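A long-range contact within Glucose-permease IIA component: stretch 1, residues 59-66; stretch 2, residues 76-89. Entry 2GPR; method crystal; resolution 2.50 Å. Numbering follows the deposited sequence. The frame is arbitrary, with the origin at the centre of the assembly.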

# COMPACT_ATOMS: atom_id res chain seq x y z
N PHE A 59 -12.80 0.28 3.97
CA PHE A 59 -13.99 -0.40 3.51
C PHE A 59 -14.36 -1.58 4.41
O PHE A 59 -13.53 -2.22 5.06
CB PHE A 59 -13.80 -0.99 2.12
CG PHE A 59 -13.32 -0.07 1.03
CD1 PHE A 59 -14.24 0.61 0.23
CD2 PHE A 59 -11.96 0.00 0.69
CE1 PHE A 59 -13.82 1.37 -0.86
CE2 PHE A 59 -11.54 0.77 -0.40
CZ PHE A 59 -12.47 1.44 -1.18
N PRO A 60 -15.61 -1.92 4.38
CA PRO A 60 -16.13 -3.04 5.16
C PRO A 60 -15.45 -4.34 4.79
O PRO A 60 -15.48 -5.35 5.49
CB PRO A 60 -17.61 -3.16 4.75
CG PRO A 60 -17.87 -2.13 3.66
CD PRO A 60 -16.62 -1.28 3.51
N THR A 61 -14.94 -4.32 3.60
CA THR A 61 -14.30 -5.48 3.06
C THR A 61 -12.83 -5.60 3.51
O THR A 61 -12.21 -6.64 3.39
CB THR A 61 -14.52 -5.50 1.56
OG1 THR A 61 -14.17 -4.22 1.06
CG2 THR A 61 -15.99 -5.86 1.28
N LYS A 62 -12.30 -4.50 4.04
CA LYS A 62 -10.96 -4.42 4.64
C LYS A 62 -9.78 -4.80 3.75
O LYS A 62 -8.73 -5.19 4.25
CB LYS A 62 -10.99 -5.29 5.89
CG LYS A 62 -12.12 -4.89 6.83
CD LYS A 62 -12.46 -5.91 7.91
CE LYS A 62 -13.53 -6.94 7.49
NZ LYS A 62 -13.20 -8.34 7.91
N HIS A 63 -9.96 -4.71 2.45
CA HIS A 63 -8.94 -5.17 1.51
C HIS A 63 -8.09 -4.04 0.93
O HIS A 63 -7.14 -4.31 0.19
CB HIS A 63 -9.62 -5.93 0.35
CG HIS A 63 -10.47 -4.96 -0.43
ND1 HIS A 63 -11.55 -4.29 0.16
CD2 HIS A 63 -10.37 -4.50 -1.71
CE1 HIS A 63 -12.08 -3.48 -0.77
NE2 HIS A 63 -11.41 -3.59 -1.91
N ALA A 64 -8.49 -2.79 1.20
CA ALA A 64 -7.78 -1.67 0.64
C ALA A 64 -7.75 -0.47 1.61
O ALA A 64 -8.73 -0.19 2.26
CB ALA A 64 -8.40 -1.35 -0.69
N PHE A 65 -6.62 0.23 1.75
CA PHE A 65 -6.56 1.30 2.69
C PHE A 65 -6.05 2.54 2.05
O PHE A 65 -4.98 2.49 1.51
CB PHE A 65 -5.64 0.87 3.85
CG PHE A 65 -6.19 -0.33 4.57
CD1 PHE A 65 -7.13 -0.15 5.58
CD2 PHE A 65 -5.92 -1.63 4.16
CE1 PHE A 65 -7.72 -1.24 6.23
CE2 PHE A 65 -6.48 -2.74 4.81
CZ PHE A 65 -7.38 -2.54 5.86
N GLY A 66 -6.79 3.63 2.16
CA GLY A 66 -6.41 4.92 1.59
C GLY A 66 -5.94 5.92 2.65
O GLY A 66 -6.63 6.23 3.64
N LEU A 76 -2.66 4.71 -2.06
CA LEU A 76 -3.48 3.54 -1.83
C LEU A 76 -2.69 2.21 -1.67
O LEU A 76 -1.84 1.84 -2.49
CB LEU A 76 -4.59 3.47 -2.90
CG LEU A 76 -5.51 2.27 -2.83
CD1 LEU A 76 -6.78 2.64 -2.08
CD2 LEU A 76 -5.91 1.91 -4.25
N LEU A 77 -2.98 1.50 -0.58
CA LEU A 77 -2.50 0.17 -0.27
C LEU A 77 -3.68 -0.76 -0.58
O LEU A 77 -4.78 -0.57 -0.07
CB LEU A 77 -2.17 0.03 1.24
CG LEU A 77 -1.31 -1.16 1.70
CD1 LEU A 77 -1.88 -1.77 2.97
CD2 LEU A 77 -0.94 -2.21 0.64
N HIS A 78 -3.46 -1.74 -1.44
CA HIS A 78 -4.47 -2.62 -1.86
C HIS A 78 -3.99 -4.02 -1.80
O HIS A 78 -3.14 -4.37 -2.59
CB HIS A 78 -4.77 -2.23 -3.28
CG HIS A 78 -5.88 -3.03 -3.88
ND1 HIS A 78 -5.72 -4.39 -4.12
CD2 HIS A 78 -7.10 -2.63 -4.35
CE1 HIS A 78 -6.82 -4.78 -4.72
NE2 HIS A 78 -7.68 -3.77 -4.85
N ILE A 79 -4.46 -4.78 -0.78
CA ILE A 79 -3.98 -6.11 -0.61
C ILE A 79 -4.46 -7.03 -1.70
O ILE A 79 -5.66 -7.15 -1.91
CB ILE A 79 -4.26 -6.71 0.75
CG1 ILE A 79 -3.59 -5.85 1.80
CG2 ILE A 79 -3.69 -8.15 0.79
CD1 ILE A 79 -4.41 -4.65 2.19
N GLY A 80 -3.49 -7.71 -2.36
CA GLY A 80 -3.77 -8.66 -3.44
C GLY A 80 -4.59 -8.07 -4.59
O GLY A 80 -4.59 -6.89 -4.86
N LEU A 81 -5.29 -8.94 -5.26
CA LEU A 81 -6.11 -8.64 -6.38
C LEU A 81 -7.51 -9.29 -6.13
O LEU A 81 -7.61 -10.36 -5.51
CB LEU A 81 -5.43 -9.19 -7.66
CG LEU A 81 -4.51 -8.21 -8.41
CD1 LEU A 81 -3.76 -7.27 -7.50
CD2 LEU A 81 -3.50 -8.97 -9.24
N ASP A 82 -8.60 -8.62 -6.58
CA ASP A 82 -10.02 -9.06 -6.46
C ASP A 82 -10.57 -9.23 -5.07
O ASP A 82 -11.74 -9.53 -4.92
CB ASP A 82 -10.52 -10.17 -7.41
CG ASP A 82 -11.04 -9.66 -8.71
OD1 ASP A 82 -11.01 -8.46 -9.02
OD2 ASP A 82 -11.44 -10.63 -9.52
N THR A 83 -9.73 -9.04 -4.08
CA THR A 83 -10.09 -9.14 -2.68
C THR A 83 -11.46 -8.53 -2.25
O THR A 83 -12.01 -8.94 -1.21
CB THR A 83 -8.94 -8.54 -1.88
OG1 THR A 83 -8.49 -7.37 -2.55
CG2 THR A 83 -7.82 -9.56 -1.86
N VAL A 84 -12.01 -7.52 -3.01
CA VAL A 84 -13.33 -6.95 -2.70
C VAL A 84 -14.40 -8.07 -2.72
O VAL A 84 -15.36 -8.09 -1.98
CB VAL A 84 -13.72 -5.82 -3.63
CG1 VAL A 84 -14.17 -6.39 -4.96
CG2 VAL A 84 -14.88 -5.02 -3.03
N SER A 85 -14.17 -9.02 -3.59
CA SER A 85 -14.98 -10.18 -3.78
C SER A 85 -15.17 -11.01 -2.53
O SER A 85 -16.12 -11.77 -2.44
CB SER A 85 -14.21 -11.09 -4.67
OG SER A 85 -13.06 -11.51 -3.94
N LEU A 86 -14.19 -10.98 -1.64
CA LEU A 86 -14.19 -11.81 -0.43
C LEU A 86 -15.12 -11.33 0.64
O LEU A 86 -15.33 -11.99 1.67
CB LEU A 86 -12.75 -12.04 0.13
CG LEU A 86 -11.84 -12.56 -0.91
CD1 LEU A 86 -10.87 -13.49 -0.24
CD2 LEU A 86 -12.66 -13.36 -1.88
N ASP A 87 -15.67 -10.15 0.41
CA ASP A 87 -16.55 -9.49 1.35
C ASP A 87 -15.91 -9.37 2.79
O ASP A 87 -16.53 -9.46 3.84
CB ASP A 87 -17.87 -10.27 1.49
CG ASP A 87 -18.88 -9.62 0.55
OD1 ASP A 87 -19.11 -8.35 0.65
OD2 ASP A 87 -19.46 -10.31 -0.36
N GLY A 88 -14.60 -9.17 2.82
CA GLY A 88 -13.90 -9.01 4.08
C GLY A 88 -13.50 -10.30 4.81
O GLY A 88 -13.29 -10.28 6.03
N ASN A 89 -13.36 -11.39 4.10
CA ASN A 89 -13.04 -12.64 4.75
C ASN A 89 -11.57 -13.03 4.72
O ASN A 89 -10.99 -13.30 3.67
CB ASN A 89 -13.97 -13.77 4.31
CG ASN A 89 -13.64 -15.11 4.91
OD1 ASN A 89 -13.09 -15.22 6.04
ND2 ASN A 89 -13.86 -16.14 4.09

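Antiparallel strands 64-66 and 76-78 pair through backbone hydrogen bonds, and the loops that flank them extend the contact. Phe65 and Leu77 form the hydrogen-bonded pair: Phe65 N donates to Leu77 O (2.7 Å) and Leu77 N returns a bond to Phe65 O (3.1 Å), both nearly straight. One step beyond the strands, Ile79 N donates to His63 O (2.9 Å), carrying the ladder into the loop. At the far end of the contact, Lys62 bends its chain, with chi3 at -90°, and NZ donates to Gly88 O (2.7 Å); its CA-to-CB bond points sideways, and the long flexible chain brings the amine back to the carbonyl. Two CA-H...O contacts supplement these bonds, Ala64 CA to Leu77 O (3.3 Å) and Gly88 CA to Thr61 O (3.0 Å). The second demands close backbone approach, and glycine suits it: a CB on Gly88 would lie 2.9 Å from Pro60 O, and its backbone angles also favour glycine.

His63, buried, fills the space between strand and 3-10 segment. Val84 CB sits over one face of its ring, 3.6 Å from His63 NE2, while the ring edge points toward the face of His78 in an offset edge-to-face pair (planes at 82°). Thr83 OG1 lies 3.4 Å from His63 CB and is itself anchored to Ile79 O (2.9 Å), tying the 3-10 segment to the loop residue that follows the strand. Thr61 packs its methyl CG2 against Asp87 CA (3.7 Å).

The side chains of Phe65 and Leu77 share one sheet face, with Phe65 CD2 4.2 Å from Leu77 CD1; Ile79 CD1 approaches the Phe65 ring edge at CE2 (3.8 Å). On the other face, small Ala64 sits beside His78, its CB 4.1 Å from His78 CD2, and Leu76 CD1 lies 4.3 Å from Gly66 CA. Between them the two stretches bury 635 Å², both sides summed.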